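Local coordinates for protein transcriptional repressor, TetR family (Thermus thermophilus, PDB 3ANP) that represses transcription of genes for fatty acid degradation as a TetR-family regulator, and binds lauroyl-CoA, a C12 acyl-CoA, at the interface of chains A and B. Numbering follows the deposited sequence. Chains: chain A/B, Transcriptional repressor, TetR family.

The interface of chains A and B. Residues chain A 157, 160-161, 164, 189; chain B 157, 160-161, 164, 189.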
# COMPACT_ATOMS: atom_id res chain seq x y z
N THR A 157 -0.94 -5.87 -8.39
CA THR A 157 -1.01 -4.42 -8.33
C THR A 157 -2.37 -3.93 -7.85
O THR A 157 -2.46 -3.03 -7.00
CB THR A 157 -0.69 -3.80 -9.72
OG1 THR A 157 0.66 -4.10 -10.08
CG2 THR A 157 -0.87 -2.28 -9.68
N ASP A 160 -2.74 -4.68 -4.24
CA ASP A 160 -1.93 -3.80 -3.40
C ASP A 160 -2.68 -2.49 -3.16
O ASP A 160 -2.64 -1.93 -2.05
CB ASP A 160 -0.57 -3.50 -4.05
CG ASP A 160 0.41 -4.67 -3.95
OD1 ASP A 160 0.31 -5.47 -2.99
OD2 ASP A 160 1.28 -4.78 -4.82
N LEU A 161 -3.34 -1.99 -4.20
CA LEU A 161 -4.12 -0.75 -4.09
C LEU A 161 -5.28 -0.94 -3.13
O LEU A 161 -5.58 -0.05 -2.35
CB LEU A 161 -4.68 -0.31 -5.44
CG LEU A 161 -3.74 0.49 -6.34
CD1 LEU A 161 -4.52 0.98 -7.55
CD2 LEU A 161 -3.19 1.67 -5.56
N LEU A 164 -3.79 -0.72 0.45
CA LEU A 164 -3.46 0.61 0.96
C LEU A 164 -4.72 1.44 1.18
O LEU A 164 -4.81 2.17 2.17
CB LEU A 164 -2.51 1.34 0.01
CG LEU A 164 -1.92 2.67 0.53
CD1 LEU A 164 -1.13 2.46 1.82
CD2 LEU A 164 -1.01 3.24 -0.54
N LEU A 189 -6.89 1.58 -12.75
CA LEU A 189 -5.97 0.55 -13.21
C LEU A 189 -6.51 -0.22 -14.41
O LEU A 189 -5.76 -0.57 -15.33
CB LEU A 189 -5.62 -0.44 -12.10
CG LEU A 189 -4.29 -1.17 -12.35
CD1 LEU A 189 -3.14 -0.21 -12.03
CD2 LEU A 189 -4.19 -2.44 -11.49
N THR B 157 -2.76 8.55 -6.52
CA THR B 157 -2.84 7.11 -6.70
C THR B 157 -1.53 6.57 -7.32
O THR B 157 -1.09 5.46 -6.98
CB THR B 157 -4.03 6.69 -7.59
OG1 THR B 157 -5.26 7.08 -6.95
CG2 THR B 157 -4.04 5.18 -7.80
N ASP B 160 0.89 6.46 -4.63
CA ASP B 160 0.60 5.33 -3.75
C ASP B 160 1.27 4.06 -4.27
O ASP B 160 1.80 3.26 -3.48
CB ASP B 160 -0.91 5.09 -3.63
CG ASP B 160 -1.61 6.13 -2.77
OD1 ASP B 160 -0.94 6.82 -1.98
OD2 ASP B 160 -2.85 6.23 -2.88
N LEU B 161 1.23 3.86 -5.59
CA LEU B 161 1.85 2.70 -6.21
C LEU B 161 3.36 2.76 -6.01
O LEU B 161 4.01 1.74 -5.78
CB LEU B 161 1.50 2.62 -7.71
CG LEU B 161 0.03 2.24 -8.00
CD1 LEU B 161 -0.22 2.21 -9.50
CD2 LEU B 161 -0.28 0.88 -7.39
N LEU B 164 3.94 1.70 -2.35
CA LEU B 164 3.77 0.27 -2.19
C LEU B 164 4.99 -0.47 -2.77
O LEU B 164 5.59 -1.32 -2.11
CB LEU B 164 2.47 -0.18 -2.88
CG LEU B 164 1.19 0.25 -2.13
CD1 LEU B 164 -0.05 0.29 -3.04
CD2 LEU B 164 0.97 -0.74 -0.98
N LEU B 189 -1.22 2.52 -14.78
CA LEU B 189 -2.14 3.56 -14.38
C LEU B 189 -2.42 4.55 -15.51
O LEU B 189 -3.56 5.01 -15.67
CB LEU B 189 -1.62 4.31 -13.15
CG LEU B 189 -2.77 4.97 -12.38
CD1 LEU B 189 -3.60 3.86 -11.69
CD2 LEU B 189 -2.23 5.94 -11.36
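A:Leu161 and B:Leu161 meet methyl to methyl at the centre of this patch, CD2 of A:Leu161 lying 3.5 Å from CD2 of B:Leu161, with the two side chains crossing at about a right angle. They belong to helix 151-172 of chain A and its counterpart in chain B, which pack against each other across the two-fold axis in the C-terminal, ligand-binding part of this TetR-type homodimer. The same B:Leu161 methyl also touches A:Thr157, whose CG2 stands 3.9 Å from CD2 of B:Leu161.

A:Leu164 and B:Leu164 depart locally from the two-fold, taking different side-chain torsions. In B:Leu164, CG is anti to the carbonyl carbon (chi1 -73°), and CD1 reaches the backbone of the opposite helix, 3.6 Å from the carbonyl O of A:Asp160; CB of A:Asp160 lies beside the same methyl. In A:Leu164, CG is instead anti to the backbone N (chi1 -171°), and its CD2 rests on the side chain of B:Asp160, 3.6 Å from CB and close to the carboxylate carbon CG. No hydrogen bond or salt bridge crosses this patch, which is held by apolar packing. On the far side of the Leu161 pair, helix 178-191 of each chain adds a lighter contact, CD1 of A:Leu189 lying 4.1 Å from CD1 of B:Leu189. At the opposite end, CD2 of A:Leu164 meets CD1 of B:Leu164 at 4.0 Å.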